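Local coordinates for protein TqaA (Penicillium aethiopicum, PDB 5DLK) that probably macrocyclises the finished peptide while it is held on phosphopantetheine, this chain being the terminal condensation-type domain of a fungal nonribosomal peptide synthetase, at residues G280-L286 with L350-Q354; K288-A292 with V304-T309; D343-L349 with D466-L472. All coordinates share one frame; numbering follows the deposited sequence. Where two conformers were deposited one is given.

How the contacts relate
Contact 1 joins helices 283-299 and 346-358, contact 2 lays helix 283-299 on strand 303-310, and contact 3 ties the start of helix 346-358 to the chain's C-terminal loop. Centres of contacts 1 and 2 lie about 11 Å apart, and Leu350 CD2 touches Ala289 CB at 3.6 Å; contact 3 is about 13 Å from contact 1 and 17 Å from contact 2, centre to centre. Contact 1 holds Thr282, a phosphopantetheine-binding residue, though none is bound in this model. Another, Tyr357, has its side chain about 5 Å from that of Gln354 and 4 Å from that of His308; the side chains of Met347 and Leu349 in contact 3 are about 12 Å from those of Thr282 and Tyr357 respectively.

Contact 1: G280-L286 with L350-Q354; sequences GITMATL and LHHTQ
Gln354 OE1 is held by two firm donors, the backbone N of Thr282 and the hydroxyl of Thr285. Thr282 N comes in at 2.9 Å from Gln354 OE1 on an almost straight N-H line (171°), in the carbonyl plane and on a lone pair. Thr285 OG1, 2.7 Å from Gln354 OE1, also donates in that plane on a lone pair. The other end of the amide is tied as well: Gln354 NE2 gives a bent bond (149°) to Gly280 O at 2.7 Å, with the acceptor tilted from the amide plane. With CG anti to the backbone N (chi1 -171°) and the chain extended beyond it, Gln354 stretches from helix 346-358 across the Thr285 side chain at about a right angle.

Beside the amide, the remaining contacts are mostly apolar. Thr285 CG2 presses on the backbone carbonyl of Leu350, 3.1 Å from its O, while Leu286 and Leu350 lie side by side, Leu286 CD1 to Leu350 CD2 at 3.9 Å. Ile281 crosses Leu350 at about a right angle and ends against the His351 ring, Ile281 CD1 3.6 Å from His351 ND1, approaching obliquely.

Thr282, at the N-cap of helix 283-299, belongs to the phosphopantetheine site, which holds no ligand in this model. Gln354 is thus a second-shell residue that bonds to the backbone of a binding residue and to the first turn of its helix. Bonds at both ends of the carboxamide fix which end is oxygen and which nitrogen, and should hinder its flipping.

Contact 2: K288-A292 with V304-T309; sequences KAATA and VVFGHT
Helix 283-299 rests here on the mixed six-stranded sheet of the condensation-type fold, facing strand 303-310, which follows it in the chain; strand 265-272, this helix and strand 303-310 make a beta-alpha-beta crossover, the two strands parallel but not adjacent in the sheet. The two short axes approach to 10.1 Å, and their directions differ by 133°, so that helix and strand run roughly counter to each other.

Phe306 fills the middle. Its CB points toward the helix, and its CG lies between backbone N and carbonyl carbon (chi1 52°). Thr291 CG2 sits over one face in a CH-pi contact, 4.2 Å from the ring centroid and 17° off its normal. Two further contacts approach the ring obliquely: Lys288 O at 3.6 Å from Phe306 CZ, and Ala292 CB at 3.9 Å from Phe306 CE1. Ala292 CB also touches Val304 CG2, at 4.2 Å, where the helix comes nearest the strand.

At the other end the extended Lys288 chain crosses the His308 side chain at about a right angle and brings NZ to the ring edge. In the conformer of His308 described, one of two, Lys288 NZ donates to His308 ND1 at 2.8 Å, nearly in the ring plane. Lys288 NZ also donates to a water at 2.9 Å, which in turn donates a hydrogen bond to Thr309 O. A methionine at Lys288 would probably leave His308 ND1 and this water without their donor, and the imidazole freer to turn.

His308 lies close to Tyr357 of the phosphopantetheine site. An ammonium donating to ND1 suggests that this nitrogen is unprotonated in that conformer, and the buried lysine charge would probably disfavour protonation of the ring.

Contact 3: D343-L349 with D466-L472; sequences DWTVMDL and DPTARLL
Leu471 CD1 meets the Trp344 indole at its edge, near the ring plane and 4.0 Å from CE3, while one indole face lies over Asp348 CB and Leu349 N of the following helical turn. The His352 ring of helix 346-358 also meets this indole. The second flat group is the Arg470 guanidinium: Asp343 OD1 stands over one face, and Asp343 OD2 is 3.0 Å from Arg470 NH1. With carboxylate and guanidinium planes 71° apart and the oxygens well off the guanidinium plane, this salt bridge is held by charge, no N-H pointing at the acid.

Between the flat groups the backbones are bridged once, at Thr345 and Arg470. Leu471 N donates to Trp344 O at 2.9 Å on a nearly straight N-H line (169°), and Val346 N to Ala469 O at 2.8 Å, nearly head-on to the carbonyl. A water donates to both Asp343 OD1 and Trp344 O and accepts from Leu472 N.

Deeper in, Leu471 CD2 packs on Leu349 CD2 at 4.0 Å and on Val346 CG2; both helix residues also touch Phe463 of helix 446-465. With chi2 and chi3 bent, Met347 folds its CE tightly against Pro467 CB, at 3.5 Å.

Thr345 and Asp348 form a capping box at the start of helix 346-358: Thr345 N donates to Asp348 OD2 at 2.9 Å, and Asp348 N returns a weak bond to Thr345 OG1. Val346 N, in the first turn, instead finds its acceptor, Ala469 O, in the type I turn of Asp466-Ala469, and Met347 N a weak one in Pro467 O, so the C-terminal loop complements the capping box in satisfying this helix end.

Contact 1: G280-L286 with L350-Q354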
ATOM      1  N   GLY A 280      -6.118 -26.161   1.136  1.00 28.15           N
ATOM      2  CA  GLY A 280      -6.642 -25.267   2.148  1.00 29.18           C
ATOM      3  C   GLY A 280      -5.668 -24.208   2.639  1.00 28.19           C
ATOM      4  O   GLY A 280      -6.052 -23.319   3.392  1.00 31.38           O
ATOM      5  N   ILE A 281      -4.412 -24.300   2.216  1.00 22.30           N
ATOM      6  CA  ILE A 281      -3.364 -23.370   2.656  1.00 20.77           C
ATOM      7  C   ILE A 281      -3.009 -22.353   1.573  1.00 24.26           C
ATOM      8  O   ILE A 281      -2.722 -22.735   0.440  1.00 21.64           O
ATOM      9  CB  ILE A 281      -2.084 -24.126   3.052  1.00 20.65           C
ATOM     10  CG1 ILE A 281      -2.355 -25.072   4.236  1.00 23.40           C
ATOM     11  CG2 ILE A 281      -0.942 -23.148   3.379  1.00 17.51           C
ATOM     12  CD1 ILE A 281      -2.916 -24.375   5.462  1.00 20.51           C
ATOM     13  N   THR A 282      -3.022 -21.066   1.919  1.00 18.73           N
ATOM     14  CA  THR A 282      -2.702 -20.023   0.957  1.00 19.93           C
ATOM     15  C   THR A 282      -1.210 -19.740   0.859  1.00 16.50           C
ATOM     16  O   THR A 282      -0.421 -20.130   1.725  1.00 17.83           O
ATOM     17  CB  THR A 282      -3.398 -18.695   1.303  1.00 24.44           C
ATOM     18  OG1 THR A 282      -2.838 -18.161   2.515  1.00 20.89           O
ATOM     19  CG2 THR A 282      -4.896 -18.902   1.459  1.00 23.56           C
ATOM     20  N   MET A 283      -0.836 -19.056  -0.215  1.00 19.13           N
ATOM     21  CA  MET A 283       0.548 -18.678  -0.423  1.00 19.89           C
ATOM     22  C   MET A 283       1.001 -17.714   0.678  1.00 16.69           C
ATOM     23  O   MET A 283       2.123 -17.810   1.156  1.00 17.67           O
ATOM     24  CB  MET A 283       0.739 -18.031  -1.810  1.00 19.70           C
ATOM     25  CG  MET A 283       2.216 -17.856  -2.204  1.00 19.67           C
ATOM     26  SD  MET A 283       3.099 -19.417  -2.376  1.00 25.07           S
ATOM     27  CE  MET A 283       2.307 -20.051  -3.866  1.00 29.13           C
ATOM     28  N   ALA A 284       0.133 -16.792   1.079  1.00 15.87           N
ATOM     29  CA  ALA A 284       0.499 -15.857   2.148  1.00 16.95           C
ATOM     30  C   ALA A 284       0.852 -16.609   3.437  1.00 16.51           C
ATOM     31  O   ALA A 284       1.812 -16.263   4.123  1.00 16.90           O
ATOM     32  CB  ALA A 284      -0.629 -14.865   2.411  1.00 18.81           C
ATOM     33  N   THR A 285       0.070 -17.634   3.753  1.00 16.02           N
ATOM     34  CA  THR A 285       0.333 -18.474   4.923  1.00 15.86           C
ATOM     35  C   THR A 285       1.692 -19.141   4.846  1.00 15.40           C
ATOM     36  O   THR A 285       2.451 -19.177   5.818  1.00 14.67           O
ATOM     37  CB  THR A 285      -0.773 -19.542   5.077  1.00 15.85           C
ATOM     38  OG1 THR A 285      -1.982 -18.869   5.419  1.00 16.87           O
ATOM     39  CG2 THR A 285      -0.443 -20.550   6.196  1.00 16.20           C
ATOM     40  N   LEU A 286       1.998 -19.685   3.677  1.00 15.72           N
ATOM     41  CA  LEU A 286       3.273 -20.356   3.473  1.00 16.72           C
ATOM     42  C   LEU A 286       4.441 -19.390   3.722  1.00 14.43           C
ATOM     43  O   LEU A 286       5.395 -19.716   4.422  1.00 15.99           O
ATOM     44  CB  LEU A 286       3.327 -20.939   2.053  1.00 20.18           C
ATOM     45  CG  LEU A 286       4.570 -21.751   1.701  1.00 23.61           C
ATOM     46  CD1 LEU A 286       4.742 -22.907   2.680  1.00 24.85           C
ATOM     47  CD2 LEU A 286       4.409 -22.299   0.294  1.00 23.60           C
ATOM     48  N   LEU A 350       1.419 -24.590   9.346  1.00 13.23           N
ATOM     49  CA  LEU A 350       0.707 -23.854   8.296  1.00 13.13           C
ATOM     50  C   LEU A 350      -0.749 -23.572   8.727  1.00 13.42           C
ATOM     51  O   LEU A 350      -1.237 -22.463   8.567  1.00 16.11           O
ATOM     52  CB  LEU A 350       0.724 -24.627   6.983  1.00 14.46           C
ATOM     53  CG  LEU A 350       2.137 -24.739   6.387  1.00 15.45           C
ATOM     54  CD1 LEU A 350       2.136 -25.697   5.188  1.00 17.21           C
ATOM     55  CD2 LEU A 350       2.603 -23.359   5.960  1.00 17.67           C
ATOM     56  N   HIS A 351      -1.423 -24.579   9.280  1.00 14.47           N
ATOM     57  CA  HIS A 351      -2.816 -24.382   9.701  1.00 14.33           C
ATOM     58  C   HIS A 351      -2.926 -23.329  10.792  1.00 15.38           C
ATOM     59  O   HIS A 351      -3.822 -22.478  10.750  1.00 17.01           O
ATOM     60  CB  HIS A 351      -3.449 -25.706  10.171  1.00 18.52           C
ATOM     61  CG  HIS A 351      -3.917 -26.560   9.035  1.00 23.46           C
ATOM     62  ND1 HIS A 351      -4.780 -26.093   8.067  1.00 28.89           N
ATOM     63  CD2 HIS A 351      -3.619 -27.835   8.693  1.00 29.19           C
ATOM     64  CE1 HIS A 351      -5.001 -27.050   7.181  1.00 30.43           C
ATOM     65  NE2 HIS A 351      -4.308 -28.116   7.537  1.00 33.73           N
ATOM     66  N   HIS A 352      -2.014 -23.387  11.758  1.00 14.38           N
ATOM     67  CA  HIS A 352      -2.001 -22.416  12.846  1.00 12.51           C
ATOM     68  C   HIS A 352      -1.742 -21.011  12.315  1.00 13.02           C
ATOM     69  O   HIS A 352      -2.429 -20.057  12.694  1.00 14.47           O
ATOM     70  CB  HIS A 352      -0.955 -22.793  13.904  1.00 14.28           C
ATOM     71  CG  HIS A 352      -0.748 -21.743  14.961  1.00 15.21           C
ATOM     72  ND1 HIS A 352      -1.719 -21.410  15.886  1.00 16.86           N
ATOM     73  CD2 HIS A 352       0.323 -20.963  15.241  1.00 16.18           C
ATOM     74  CE1 HIS A 352      -1.256 -20.453  16.678  1.00 18.86           C
ATOM     75  NE2 HIS A 352      -0.012 -20.179  16.321  1.00 16.03           N
ATOM     76  N   THR A 353      -0.745 -20.876  11.446  1.00 13.95           N
ATOM     77  CA  THR A 353      -0.385 -19.559  10.920  1.00 14.35           C
ATOM     78  C   THR A 353      -1.576 -18.963  10.178  1.00 14.58           C
ATOM     79  O   THR A 353      -1.860 -17.759  10.277  1.00 14.36           O
ATOM     80  CB  THR A 353       0.855 -19.648  10.000  1.00 16.23           C
ATOM     81  OG1 THR A 353       1.959 -20.134  10.775  1.00 15.63           O
ATOM     82  CG2 THR A 353       1.229 -18.284   9.438  1.00 15.17           C
ATOM     83  N   GLN A 354      -2.302 -19.813   9.459  1.00 14.26           N
ATOM     84  CA  GLN A 354      -3.408 -19.295   8.682  1.00 14.37           C
ATOM     85  C   GLN A 354      -4.527 -18.817   9.603  1.00 14.98           C
ATOM     86  O   GLN A 354      -5.070 -17.741   9.412  1.00 15.64           O
ATOM     87  CB  GLN A 354      -3.931 -20.333   7.687  1.00 16.09           C
ATOM     88  CG  GLN A 354      -4.954 -19.748   6.692  1.00 18.94           C
ATOM     89  CD  GLN A 354      -4.937 -20.504   5.376  1.00 25.38           C
ATOM     90  OE1 GLN A 354      -3.920 -20.530   4.677  1.00 21.17           O
ATOM     91  NE2 GLN A 354      -6.054 -21.154   5.047  1.00 27.39           N
TER

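Contact 2: K288-A292 with V304-T309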
ATOM      1  N   LYS A 288       4.374 -16.531   5.500  1.00 14.27           N
ATOM      2  CA  LYS A 288       4.396 -16.068   6.888  1.00 13.13           C
ATOM      3  C   LYS A 288       4.817 -17.176   7.855  1.00 14.04           C
ATOM      4  O   LYS A 288       5.495 -16.900   8.854  1.00 12.76           O
ATOM      5  CB  LYS A 288       3.021 -15.480   7.247  1.00 13.60           C
ATOM      6  CG  LYS A 288       2.857 -14.143   6.496  1.00 14.36           C
ATOM      7  CD  LYS A 288       1.410 -13.722   6.375  1.00 20.89           C
ATOM      8  CE  LYS A 288       1.319 -12.481   5.460  1.00 16.75           C
ATOM      9  NZ  LYS A 288      -0.098 -11.992   5.316  1.00 19.52           N
ATOM     10  N   ALA A 289       4.430 -18.423   7.568  1.00 11.96           N
ATOM     11  CA  ALA A 289       4.877 -19.545   8.403  1.00 12.66           C
ATOM     12  C   ALA A 289       6.375 -19.721   8.300  1.00 13.90           C
ATOM     13  O   ALA A 289       7.042 -19.997   9.295  1.00 12.36           O
ATOM     14  CB  ALA A 289       4.179 -20.835   8.009  1.00 13.65           C
ATOM     15  N   ALA A 290       6.918 -19.564   7.089  1.00 12.77           N
ATOM     16  CA  ALA A 290       8.358 -19.689   6.908  1.00 13.91           C
ATOM     17  C   ALA A 290       9.088 -18.609   7.717  1.00 13.74           C
ATOM     18  O   ALA A 290      10.115 -18.863   8.362  1.00 15.80           O
ATOM     19  CB  ALA A 290       8.730 -19.586   5.401  1.00 14.41           C
ATOM     20  N   THR A 291       8.551 -17.399   7.672  1.00 12.46           N
ATOM     21  CA  THR A 291       9.113 -16.283   8.420  1.00 13.38           C
ATOM     22  C   THR A 291       9.052 -16.558   9.935  1.00 14.84           C
ATOM     23  O   THR A 291      10.005 -16.252  10.670  1.00 13.33           O
ATOM     24  CB  THR A 291       8.376 -14.979   8.080  1.00 14.10           C
ATOM     25  OG1 THR A 291       8.527 -14.723   6.673  1.00 14.70           O
ATOM     26  CG2 THR A 291       8.959 -13.804   8.875  1.00 16.89           C
ATOM     27  N   ALA A 292       7.948 -17.142  10.392  1.00 12.52           N
ATOM     28  CA  ALA A 292       7.815 -17.451  11.821  1.00 11.58           C
ATOM     29  C   ALA A 292       8.835 -18.475  12.281  1.00 11.07           C
ATOM     30  O   ALA A 292       9.408 -18.344  13.364  1.00 13.04           O
ATOM     31  CB  ALA A 292       6.408 -17.953  12.140  1.00 12.47           C
ATOM     32  N   VAL A 304       6.325 -15.951  18.670  1.00 12.88           N
ATOM     33  CA  VAL A 304       6.909 -14.799  17.979  1.00 13.00           C
ATOM     34  C   VAL A 304       5.808 -13.866  17.471  1.00 15.64           C
ATOM     35  O   VAL A 304       4.697 -14.306  17.152  1.00 15.06           O
ATOM     36  CB  VAL A 304       7.818 -15.229  16.810  1.00 13.67           C
ATOM     37  CG1 VAL A 304       8.996 -16.085  17.321  1.00 15.39           C
ATOM     38  CG2 VAL A 304       7.023 -15.958  15.750  1.00 14.98           C
ATOM     39  N   VAL A 305       6.104 -12.571  17.447  1.00 13.60           N
ATOM     40  CA  VAL A 305       5.161 -11.601  16.912  1.00 13.87           C
ATOM     41  C   VAL A 305       5.893 -10.755  15.896  1.00 14.08           C
ATOM     42  O   VAL A 305       6.976 -10.256  16.186  1.00 14.73           O
ATOM     43  CB  VAL A 305       4.547 -10.680  18.004  1.00 14.91           C
ATOM     44  CG1 VAL A 305       3.569  -9.681  17.356  1.00 14.91           C
ATOM     45  CG2 VAL A 305       3.809 -11.530  19.058  1.00 17.98           C
ATOM     46  N   PHE A 306       5.352 -10.645  14.691  1.00 12.17           N
ATOM     47  CA  PHE A 306       5.951  -9.730  13.712  1.00 13.76           C
ATOM     48  C   PHE A 306       4.824  -9.039  12.943  1.00 15.36           C
ATOM     49  O   PHE A 306       3.653  -9.363  13.117  1.00 15.15           O
ATOM     50  CB  PHE A 306       6.934 -10.475  12.771  1.00 17.17           C
ATOM     51  CG  PHE A 306       6.356 -11.703  12.099  1.00 13.51           C
ATOM     52  CD1 PHE A 306       6.310 -12.930  12.761  1.00 15.28           C
ATOM     53  CD2 PHE A 306       5.839 -11.624  10.816  1.00 15.17           C
ATOM     54  CE1 PHE A 306       5.779 -14.067  12.137  1.00 17.18           C
ATOM     55  CE2 PHE A 306       5.298 -12.750  10.185  1.00 16.12           C
ATOM     56  CZ  PHE A 306       5.261 -13.971  10.848  1.00 15.81           C
ATOM     57  N   GLY A 307       5.151  -8.061  12.117  1.00 13.53           N
ATOM     58  CA  GLY A 307       4.086  -7.351  11.425  1.00 15.43           C
ATOM     59  C   GLY A 307       3.754  -7.993  10.092  1.00 13.77           C
ATOM     60  O   GLY A 307       4.598  -8.677   9.492  1.00 14.22           O
ATOM     61  N   HIS A 308       2.514  -7.828   9.641  0.90 15.30           N
ATOM     62  CA  HIS A 308       2.187  -8.214   8.272  0.90 16.00           C
ATOM     63  C   HIS A 308       1.109  -7.290   7.721  0.90 16.12           C
ATOM     64  O   HIS A 308       0.408  -6.613   8.468  0.90 16.64           O
ATOM     65  CB  HIS A 308       1.775  -9.697   8.165  0.90 15.98           C
ATOM     66  CG  HIS A 308       0.367  -9.991   8.596  0.90 15.71           C
ATOM     67  ND1 HIS A 308      -0.459 -10.843   7.894  0.90 18.28           N
ATOM     68  CD2 HIS A 308      -0.347  -9.580   9.672  0.90 16.68           C
ATOM     69  CE1 HIS A 308      -1.627 -10.933   8.508  0.90 17.15           C
ATOM     70  NE2 HIS A 308      -1.588 -10.167   9.585  0.90 17.89           N
ATOM     71  N   THR A 309       1.035  -7.228   6.397  1.00 15.38           N
ATOM     72  CA  THR A 309       0.087  -6.374   5.697  1.00 14.29           C
ATOM     73  C   THR A 309      -1.228  -7.098   5.449  1.00 14.31           C
ATOM     74  O   THR A 309      -1.237  -8.232   4.956  1.00 16.67           O
ATOM     75  CB  THR A 309       0.660  -5.906   4.347  1.00 13.65           C
ATOM     76  OG1 THR A 309       1.937  -5.312   4.569  1.00 15.21           O
ATOM     77  CG2 THR A 309      -0.284  -4.902   3.705  1.00 17.12           C
TER
HETATM   78  O   HOH W   1       0.283  -9.938   3.314  1.00 19.41           O

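Contact 3: D343-L349 with D466-L472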
ATOM      1  N   ASP A 343       5.384 -32.451  18.840  1.00 18.22           N
ATOM      2  CA  ASP A 343       5.939 -32.901  17.561  1.00 18.85           C
ATOM      3  C   ASP A 343       5.145 -32.364  16.368  1.00 17.24           C
ATOM      4  O   ASP A 343       4.712 -33.117  15.500  1.00 15.99           O
ATOM      5  CB  ASP A 343       5.984 -34.427  17.509  1.00 21.50           C
ATOM      6  CG  ASP A 343       7.310 -34.957  17.016  1.00 30.96           C
ATOM      7  OD1 ASP A 343       8.112 -34.164  16.472  1.00 37.84           O
ATOM      8  OD2 ASP A 343       7.531 -36.177  17.159  1.00 40.56           O
ATOM      9  N   TRP A 344       4.929 -31.055  16.336  1.00 16.76           N
ATOM     10  CA  TRP A 344       4.280 -30.452  15.180  1.00 16.60           C
ATOM     11  C   TRP A 344       4.976 -30.762  13.853  1.00 17.12           C
ATOM     12  O   TRP A 344       6.212 -30.830  13.774  1.00 16.29           O
ATOM     13  CB  TRP A 344       4.228 -28.936  15.317  1.00 15.26           C
ATOM     14  CG  TRP A 344       2.931 -28.392  15.802  1.00 15.14           C
ATOM     15  CD1 TRP A 344       1.892 -29.071  16.383  1.00 17.02           C
ATOM     16  CD2 TRP A 344       2.548 -27.025  15.753  1.00 18.99           C
ATOM     17  NE1 TRP A 344       0.879 -28.185  16.711  1.00 16.32           N
ATOM     18  CE2 TRP A 344       1.263 -26.924  16.324  1.00 16.89           C
ATOM     19  CE3 TRP A 344       3.178 -25.862  15.280  1.00 15.93           C
ATOM     20  CZ2 TRP A 344       0.602 -25.707  16.445  1.00 18.26           C
ATOM     21  CZ3 TRP A 344       2.513 -24.644  15.400  1.00 15.81           C
ATOM     22  CH2 TRP A 344       1.238 -24.579  15.973  1.00 18.72           C
ATOM     23  N   THR A 345       4.160 -30.943  12.827  1.00 17.55           N
ATOM     24  CA  THR A 345       4.643 -31.002  11.455  1.00 17.79           C
ATOM     25  C   THR A 345       4.521 -29.639  10.806  1.00 18.44           C
ATOM     26  O   THR A 345       3.892 -28.731  11.335  1.00 17.38           O
ATOM     27  CB  THR A 345       3.842 -32.000  10.618  1.00 18.40           C
ATOM     28  OG1 THR A 345       2.495 -31.534  10.498  1.00 17.37           O
ATOM     29  CG2 THR A 345       3.836 -33.386  11.288  1.00 22.20           C
ATOM     30  N   VAL A 346       5.130 -29.503   9.638  1.00 17.37           N
ATOM     31  CA  VAL A 346       4.933 -28.321   8.822  1.00 16.41           C
ATOM     32  C   VAL A 346       3.452 -28.019   8.603  1.00 15.68           C
ATOM     33  O   VAL A 346       3.028 -26.870   8.718  1.00 15.13           O
ATOM     34  CB  VAL A 346       5.647 -28.496   7.475  1.00 16.74           C
ATOM     35  CG1 VAL A 346       5.196 -27.426   6.481  1.00 15.90           C
ATOM     36  CG2 VAL A 346       7.165 -28.478   7.697  1.00 14.90           C
ATOM     37  N   MET A 347       2.642 -29.040   8.332  1.00 15.69           N
ATOM     38  CA  MET A 347       1.217 -28.794   8.122  1.00 15.57           C
ATOM     39  C   MET A 347       0.539 -28.145   9.342  1.00 14.98           C
ATOM     40  O   MET A 347      -0.320 -27.280   9.187  1.00 16.07           O
ATOM     41  CB  MET A 347       0.486 -30.097   7.783  1.00 17.79           C
ATOM     42  CG  MET A 347      -0.846 -29.836   7.104  1.00 26.02           C
ATOM     43  SD  MET A 347      -0.533 -29.228   5.412  1.00 31.92           S
ATOM     44  CE  MET A 347      -0.122 -30.793   4.631  1.00 40.67           C
ATOM     45  N   ASP A 348       0.917 -28.598  10.533  1.00 14.98           N
ATOM     46  CA  ASP A 348       0.360 -28.064  11.783  1.00 15.26           C
ATOM     47  C   ASP A 348       0.702 -26.584  11.896  1.00 14.59           C
ATOM     48  O   ASP A 348      -0.133 -25.772  12.305  1.00 14.63           O
ATOM     49  CB  ASP A 348       0.896 -28.819  13.003  1.00 17.30           C
ATOM     50  CG  ASP A 348       0.470 -30.294  13.023  1.00 19.05           C
ATOM     51  OD1 ASP A 348      -0.702 -30.559  12.716  1.00 22.65           O
ATOM     52  OD2 ASP A 348       1.304 -31.165  13.341  1.00 18.72           O
ATOM     53  N   LEU A 349       1.940 -26.238  11.549  1.00 13.06           N
ATOM     54  CA  LEU A 349       2.359 -24.837  11.585  1.00 12.78           C
ATOM     55  C   LEU A 349       1.594 -24.030  10.544  1.00 14.06           C
ATOM     56  O   LEU A 349       1.161 -22.904  10.815  1.00 14.46           O
ATOM     57  CB  LEU A 349       3.884 -24.719  11.365  1.00 13.57           C
ATOM     58  CG  LEU A 349       4.374 -23.291  11.120  1.00 14.45           C
ATOM     59  CD1 LEU A 349       4.064 -22.422  12.333  1.00 13.34           C
ATOM     60  CD2 LEU A 349       5.881 -23.276  10.798  1.00 13.94           C
ATOM     61  N   ASP A 466       7.947 -30.940   1.466  1.00 23.08           N
ATOM     62  CA  ASP A 466       7.479 -31.976   2.398  1.00 25.36           C
ATOM     63  C   ASP A 466       6.621 -31.421   3.538  1.00 21.61           C
ATOM     64  O   ASP A 466       7.115 -31.225   4.643  1.00 22.83           O
ATOM     65  CB  ASP A 466       8.652 -32.742   3.002  1.00 27.40           C
ATOM     66  CG  ASP A 466       8.201 -33.987   3.773  1.00 38.35           C
ATOM     67  OD1 ASP A 466       6.984 -34.293   3.759  1.00 38.33           O
ATOM     68  OD2 ASP A 466       9.058 -34.665   4.388  1.00 43.90           O
ATOM     69  N   PRO A 467       5.331 -31.222   3.276  1.00 23.29           N
ATOM     70  CA  PRO A 467       4.467 -30.613   4.288  1.00 23.74           C
ATOM     71  C   PRO A 467       4.221 -31.530   5.497  1.00 24.30           C
ATOM     72  O   PRO A 467       3.662 -31.060   6.489  1.00 24.52           O
ATOM     73  CB  PRO A 467       3.153 -30.369   3.539  1.00 27.13           C
ATOM     74  CG  PRO A 467       3.432 -30.594   2.117  1.00 27.71           C
ATOM     75  CD  PRO A 467       4.629 -31.465   2.010  1.00 26.84           C
ATOM     76  N   THR A 468       4.608 -32.803   5.438  1.00 21.50           N
ATOM     77  CA  THR A 468       4.373 -33.669   6.591  1.00 21.03           C
ATOM     78  C   THR A 468       5.619 -33.796   7.461  1.00 22.14           C
ATOM     79  O   THR A 468       5.621 -34.535   8.454  1.00 23.87           O
ATOM     80  CB  THR A 468       3.889 -35.093   6.174  1.00 26.97           C
ATOM     81  OG1 THR A 468       4.950 -35.802   5.538  1.00 26.15           O
ATOM     82  CG2 THR A 468       2.701 -35.019   5.237  1.00 33.02           C
ATOM     83  N   ALA A 469       6.683 -33.082   7.095  1.00 22.06           N
ATOM     84  CA  ALA A 469       7.922 -33.118   7.866  1.00 21.45           C
ATOM     85  C   ALA A 469       7.734 -32.601   9.282  1.00 21.68           C
ATOM     86  O   ALA A 469       6.982 -31.652   9.503  1.00 18.41           O
ATOM     87  CB  ALA A 469       9.018 -32.295   7.168  1.00 19.18           C
ATOM     88  N   ARG A 470       8.462 -33.186  10.229  1.00 20.57           N
ATOM     89  CA  ARG A 470       8.455 -32.686  11.606  1.00 21.23           C
ATOM     90  C   ARG A 470       9.210 -31.371  11.667  1.00 22.73           C
ATOM     91  O   ARG A 470      10.295 -31.256  11.097  1.00 20.76           O
ATOM     92  CB  ARG A 470       9.080 -33.698  12.574  1.00 24.10           C
ATOM     93  CG  ARG A 470       8.208 -34.895  12.901  1.00 32.29           C
ATOM     94  CD  ARG A 470       8.985 -35.919  13.757  1.00 40.59           C
ATOM     95  NE  ARG A 470      10.118 -35.296  14.449  1.00 42.81           N
ATOM     96  CZ  ARG A 470      10.685 -35.766  15.560  1.00 44.66           C
ATOM     97  NH1 ARG A 470      10.234 -36.878  16.126  1.00 51.20           N
ATOM     98  NH2 ARG A 470      11.705 -35.121  16.111  1.00 51.65           N
ATOM     99  N   LEU A 471       8.648 -30.370  12.345  1.00 20.18           N
ATOM    100  CA  LEU A 471       9.373 -29.102  12.492  1.00 19.95           C
ATOM    101  C   LEU A 471      10.750 -29.303  13.105  1.00 25.51           C
ATOM    102  O   LEU A 471      11.719 -28.634  12.717  1.00 24.78           O
ATOM    103  CB  LEU A 471       8.584 -28.120  13.362  1.00 20.45           C
ATOM    104  CG  LEU A 471       7.375 -27.424  12.757  1.00 21.80           C
ATOM    105  CD1 LEU A 471       6.831 -26.353  13.745  1.00 17.04           C
ATOM    106  CD2 LEU A 471       7.718 -26.806  11.401  1.00 20.30           C
ATOM    107  N   LEU A 472      10.846 -30.222  14.064  1.00 23.55           N
ATOM    108  CA  LEU A 472      12.138 -30.503  14.698  1.00 31.62           C
ATOM    109  C   LEU A 472      13.210 -30.957  13.698  1.00 33.06           C
ATOM    110  O   LEU A 472      14.402 -30.854  13.972  1.00 39.59           O
ATOM    111  CB  LEU A 472      11.981 -31.568  15.793  1.00 31.14           C
ATOM    112  CG  LEU A 472      11.391 -31.024  17.093  1.00 36.26           C
ATOM    113  CD1 LEU A 472      11.052 -32.143  18.086  1.00 37.73           C
ATOM    114  CD2 LEU A 472      12.367 -30.031  17.707  1.00 38.13           C
TER
HETATM  115  O   HOH W   2       8.299 -31.338  15.319  1.00 22.90           O